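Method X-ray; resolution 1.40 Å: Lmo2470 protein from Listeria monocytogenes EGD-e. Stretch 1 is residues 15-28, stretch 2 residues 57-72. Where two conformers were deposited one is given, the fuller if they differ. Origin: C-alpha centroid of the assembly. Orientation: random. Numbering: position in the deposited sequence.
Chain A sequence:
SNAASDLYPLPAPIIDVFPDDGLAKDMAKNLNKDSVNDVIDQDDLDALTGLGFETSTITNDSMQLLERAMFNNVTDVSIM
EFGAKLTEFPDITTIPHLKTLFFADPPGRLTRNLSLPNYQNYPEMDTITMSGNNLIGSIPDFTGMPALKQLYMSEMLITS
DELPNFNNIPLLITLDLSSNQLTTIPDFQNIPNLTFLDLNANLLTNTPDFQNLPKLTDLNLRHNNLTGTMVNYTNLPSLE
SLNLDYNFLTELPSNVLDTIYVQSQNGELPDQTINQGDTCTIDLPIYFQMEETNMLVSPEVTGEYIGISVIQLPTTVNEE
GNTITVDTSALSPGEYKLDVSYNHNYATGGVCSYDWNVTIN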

# COMPACT_ATOMS: atom_id res chain seq x y z
N ILE A 15 25.15 20.44 -25.39
CA ILE A 15 25.45 19.11 -25.95
C ILE A 15 26.86 18.63 -25.62
O ILE A 15 27.11 17.43 -25.65
CB ILE A 15 25.16 19.11 -27.48
CG1 ILE A 15 25.18 17.68 -28.08
CG2 ILE A 15 26.12 20.03 -28.23
CD1 ILE A 15 24.18 16.71 -27.51
N ASP A 16 27.77 19.55 -25.32
CA ASP A 16 29.12 19.17 -24.91
C ASP A 16 29.16 18.82 -23.41
O ASP A 16 29.85 17.87 -23.00
CB ASP A 16 30.12 20.26 -25.25
CG ASP A 16 30.26 20.49 -26.77
OD1 ASP A 16 30.01 19.57 -27.58
OD2 ASP A 16 30.67 21.58 -27.08
N VAL A 17 28.38 19.53 -22.59
CA VAL A 17 28.31 19.22 -21.15
C VAL A 17 27.58 17.89 -20.91
O VAL A 17 27.99 17.10 -20.08
CB VAL A 17 27.56 20.35 -20.40
CG1 VAL A 17 27.47 20.04 -18.91
CG2 VAL A 17 28.22 21.71 -20.64
N PHE A 18 26.55 17.65 -21.70
CA PHE A 18 25.67 16.48 -21.55
C PHE A 18 25.63 15.73 -22.89
O PHE A 18 24.69 15.87 -23.65
CB PHE A 18 24.27 16.97 -21.18
CG PHE A 18 24.23 17.83 -19.94
CD1 PHE A 18 24.44 17.30 -18.67
CD2 PHE A 18 23.95 19.17 -20.03
CE1 PHE A 18 24.37 18.10 -17.54
CE2 PHE A 18 23.85 19.98 -18.89
CZ PHE A 18 24.06 19.44 -17.64
N PRO A 19 26.65 14.92 -23.17
CA PRO A 19 26.83 14.33 -24.51
C PRO A 19 25.96 13.09 -24.74
O PRO A 19 26.44 11.97 -24.89
CB PRO A 19 28.33 14.03 -24.55
CG PRO A 19 28.66 13.73 -23.14
CD PRO A 19 27.84 14.70 -22.34
N ASP A 20 24.67 13.33 -24.82
CA ASP A 20 23.66 12.31 -25.08
C ASP A 20 22.46 13.04 -25.62
O ASP A 20 22.04 14.05 -25.03
CB ASP A 20 23.29 11.55 -23.81
CG ASP A 20 22.16 10.57 -24.06
OD1 ASP A 20 22.44 9.49 -24.66
OD2 ASP A 20 20.99 10.86 -23.69
N ASP A 21 21.88 12.56 -26.70
CA ASP A 21 20.82 13.33 -27.36
C ASP A 21 19.63 13.58 -26.45
O ASP A 21 19.16 14.71 -26.33
CB ASP A 21 20.40 12.67 -28.68
CG ASP A 21 21.51 12.76 -29.76
OD1 ASP A 21 22.46 13.57 -29.66
OD2 ASP A 21 21.41 12.03 -30.75
N GLY A 22 19.12 12.53 -25.78
CA GLY A 22 17.98 12.68 -24.93
C GLY A 22 18.26 13.51 -23.71
O GLY A 22 17.43 14.33 -23.31
N LEU A 23 19.40 13.28 -23.06
CA LEU A 23 19.71 14.06 -21.89
C LEU A 23 19.88 15.53 -22.24
O LEU A 23 19.41 16.40 -21.51
CB LEU A 23 20.99 13.55 -21.20
CG LEU A 23 21.29 14.18 -19.85
CD1 LEU A 23 20.23 13.78 -18.85
CD2 LEU A 23 22.68 13.81 -19.35
N ALA A 24 20.56 15.81 -23.33
CA ALA A 24 20.76 17.21 -23.73
C ALA A 24 19.46 17.91 -24.06
O ALA A 24 19.26 19.06 -23.70
CB ALA A 24 21.73 17.30 -24.89
N LYS A 25 18.55 17.20 -24.72
CA LYS A 25 17.22 17.74 -25.03
C LYS A 25 16.49 18.11 -23.73
O LYS A 25 15.96 19.22 -23.60
CB LYS A 25 16.41 16.71 -25.84
CG LYS A 25 14.92 16.99 -25.99
CD LYS A 25 14.25 16.07 -27.01
CE LYS A 25 12.71 16.20 -26.97
NZ LYS A 25 12.10 15.59 -25.74
N ASP A 26 16.48 17.18 -22.77
CA ASP A 26 15.81 17.45 -21.50
C ASP A 26 16.52 18.55 -20.72
O ASP A 26 15.85 19.38 -20.11
CB ASP A 26 15.69 16.17 -20.67
CG ASP A 26 14.66 15.20 -21.24
OD1 ASP A 26 14.05 15.49 -22.31
OD2 ASP A 26 14.51 14.12 -20.60
N MSE A 27 17.84 18.60 -20.79
CA MSE A 27 18.55 19.69 -20.10
C MSE A 27 18.27 21.04 -20.74
O MSE A 27 18.14 22.02 -20.02
CB MSE A 27 20.05 19.38 -20.02
CG MSE A 27 20.37 18.29 -19.00
SE MSE A 27 19.70 18.67 -17.17
CE MSE A 27 20.27 20.53 -17.02
N ALA A 28 18.18 21.11 -22.06
CA ALA A 28 17.83 22.38 -22.70
C ALA A 28 16.46 22.85 -22.24
O ALA A 28 16.24 24.04 -22.00
CB ALA A 28 17.89 22.24 -24.23
N THR A 57 14.85 7.71 -24.32
CA THR A 57 16.11 7.13 -24.77
C THR A 57 17.22 7.30 -23.73
O THR A 57 18.30 6.76 -23.92
CB THR A 57 16.59 7.78 -26.08
OG1 THR A 57 16.71 9.19 -25.88
CG2 THR A 57 15.63 7.47 -27.23
N ILE A 58 16.98 8.05 -22.66
CA ILE A 58 17.98 8.18 -21.60
C ILE A 58 18.14 6.81 -20.92
O ILE A 58 17.15 6.15 -20.65
CB ILE A 58 17.57 9.28 -20.59
CG1 ILE A 58 17.57 10.66 -21.29
CG2 ILE A 58 18.52 9.28 -19.39
CD1 ILE A 58 16.97 11.76 -20.47
N THR A 59 19.38 6.41 -20.65
CA THR A 59 19.68 5.13 -20.00
C THR A 59 20.39 5.38 -18.69
O THR A 59 20.68 6.53 -18.34
CB THR A 59 20.65 4.31 -20.88
OG1 THR A 59 21.93 4.96 -20.91
CG2 THR A 59 20.11 4.16 -22.30
N ASN A 60 20.66 4.32 -17.94
CA ASN A 60 21.45 4.50 -16.71
C ASN A 60 22.77 5.20 -16.99
O ASN A 60 23.18 6.08 -16.24
CB ASN A 60 21.76 3.17 -16.05
CG ASN A 60 20.54 2.50 -15.46
OD1 ASN A 60 19.47 3.09 -15.40
ND2 ASN A 60 20.70 1.29 -14.99
N ASP A 61 23.42 4.79 -18.07
CA ASP A 61 24.71 5.40 -18.44
C ASP A 61 24.60 6.85 -18.82
O ASP A 61 25.45 7.68 -18.39
CB ASP A 61 25.36 4.61 -19.57
CG ASP A 61 25.93 3.28 -19.11
OD1 ASP A 61 26.06 3.09 -17.87
OD2 ASP A 61 26.26 2.45 -19.99
N SER A 62 23.62 7.22 -19.63
CA SER A 62 23.51 8.63 -19.96
C SER A 62 23.03 9.50 -18.80
O SER A 62 23.45 10.65 -18.69
CB SER A 62 22.75 8.86 -21.27
OG SER A 62 21.54 8.15 -21.35
N MSE A 63 22.19 8.98 -17.90
CA MSE A 63 21.79 9.77 -16.75
C MSE A 63 22.99 10.09 -15.88
O MSE A 63 23.03 11.14 -15.24
CB MSE A 63 20.69 9.03 -15.95
CG MSE A 63 19.97 9.95 -14.95
SE MSE A 63 18.89 11.38 -15.78
CE MSE A 63 17.19 10.41 -15.85
N GLN A 64 23.97 9.19 -15.83
CA GLN A 64 25.20 9.41 -15.06
C GLN A 64 25.97 10.66 -15.52
O GLN A 64 26.74 11.23 -14.74
CB GLN A 64 26.10 8.19 -15.23
CG GLN A 64 27.32 8.18 -14.34
CD GLN A 64 27.02 7.58 -13.00
OE1 GLN A 64 26.24 6.60 -12.88
NE2 GLN A 64 27.70 8.09 -11.98
N LEU A 65 25.77 11.09 -16.77
CA LEU A 65 26.43 12.29 -17.30
C LEU A 65 26.05 13.54 -16.52
O LEU A 65 26.71 14.56 -16.66
CB LEU A 65 26.14 12.49 -18.79
CG LEU A 65 26.57 11.34 -19.72
CD1 LEU A 65 25.89 11.52 -21.08
CD2 LEU A 65 28.09 11.28 -19.86
N LEU A 66 25.00 13.50 -15.72
CA LEU A 66 24.68 14.63 -14.86
C LEU A 66 25.80 14.98 -13.89
O LEU A 66 25.88 16.13 -13.41
CB LEU A 66 23.38 14.37 -14.07
CG LEU A 66 22.08 14.38 -14.83
CD1 LEU A 66 20.93 13.97 -13.92
CD2 LEU A 66 21.77 15.73 -15.46
N GLU A 67 26.72 14.04 -13.64
CA GLU A 67 27.86 14.34 -12.75
C GLU A 67 28.87 15.30 -13.40
O GLU A 67 29.80 15.74 -12.74
CB GLU A 67 28.55 13.07 -12.30
CG GLU A 67 29.32 12.36 -13.40
CD GLU A 67 29.68 10.93 -13.07
OE1 GLU A 67 29.51 10.48 -11.91
OE2 GLU A 67 30.14 10.22 -13.98
N ARG A 68 28.67 15.64 -14.67
CA ARG A 68 29.54 16.58 -15.38
C ARG A 68 29.16 18.03 -15.12
O ARG A 68 29.85 18.91 -15.60
CB ARG A 68 29.49 16.30 -16.88
CG ARG A 68 30.06 14.92 -17.23
CD ARG A 68 29.58 14.44 -18.59
NE ARG A 68 30.05 15.27 -19.70
CZ ARG A 68 31.10 15.00 -20.47
NH1 ARG A 68 31.88 13.96 -20.23
NH2 ARG A 68 31.40 15.81 -21.47
N ALA A 69 28.09 18.27 -14.38
CA ALA A 69 27.65 19.64 -14.07
C ALA A 69 27.29 19.75 -12.60
O ALA A 69 26.72 18.82 -12.03
CB ALA A 69 26.45 20.03 -14.93
N MSE A 70 27.61 20.88 -11.99
CA MSE A 70 27.27 21.13 -10.59
C MSE A 70 25.93 21.81 -10.47
O MSE A 70 25.75 22.89 -11.01
CB MSE A 70 28.36 22.00 -9.95
CG MSE A 70 28.11 22.26 -8.46
SE MSE A 70 27.98 20.66 -7.32
CE MSE A 70 29.82 20.11 -7.57
N PHE A 71 25.01 21.16 -9.75
CA PHE A 71 23.65 21.68 -9.50
C PHE A 71 23.57 22.12 -8.03
O PHE A 71 23.15 21.36 -7.15
CB PHE A 71 22.62 20.59 -9.81
CG PHE A 71 22.64 20.14 -11.25
CD1 PHE A 71 22.02 20.87 -12.23
CD2 PHE A 71 23.31 18.97 -11.62
CE1 PHE A 71 22.03 20.46 -13.55
CE2 PHE A 71 23.33 18.55 -12.94
CZ PHE A 71 22.69 19.31 -13.91
N ASN A 72 23.96 23.35 -7.79
CA ASN A 72 24.06 23.89 -6.45
C ASN A 72 22.73 24.10 -5.78
O ASN A 72 22.66 24.04 -4.55
CB ASN A 72 24.82 25.22 -6.48
CG ASN A 72 26.30 25.05 -6.77
OD1 ASN A 72 26.98 24.28 -6.05
ND2 ASN A 72 26.80 25.74 -7.79
O HOH W 1 19.37 9.69 -25.53
O HOH W 2 21.07 7.30 -23.84

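The two stretches bury 712 Å² between them, counting both sides, and run antiparallel, V17 lying near R68 and G22 near I58. L23 is the main bump: its end fills a hollow lined by I58, S62, M63, L65 and L66, with CD2 3.7 Å from L65 CB and 3.3 Å from S62 O, and CD1 4.1 Å from M63 SE. The reciprocal fit is at G22, where I58 lays CG1 3.8 Å from G22 C; a CB on G22 would clash with T57 OG1, so the bare backbone leaves the room that is needed. The F18 CA-to-CB bond points away, yet the ring swings back, bringing CZ 3.7 Å from A69 CB and 4.0 Å from F71 CZ; the small A69 leaves space for it. Selenomethionine M27 extends this apolar patch, its SE 4.0 Å from L66 CD2 and its CE 3.9 Å from F71 CE1, at that ring's edge. R68 closes one end: NE donates to V17 O (2.8 Å) and NH2 to D16 O (3.0 Å), while P19 CD covers one guanidinium face. Farther along, D20 caps its helix through OD2 to L23 N (3.0 Å) and takes hydrogen bonds from two waters, which also bind T57, and S62 or G22, filling the polar gaps.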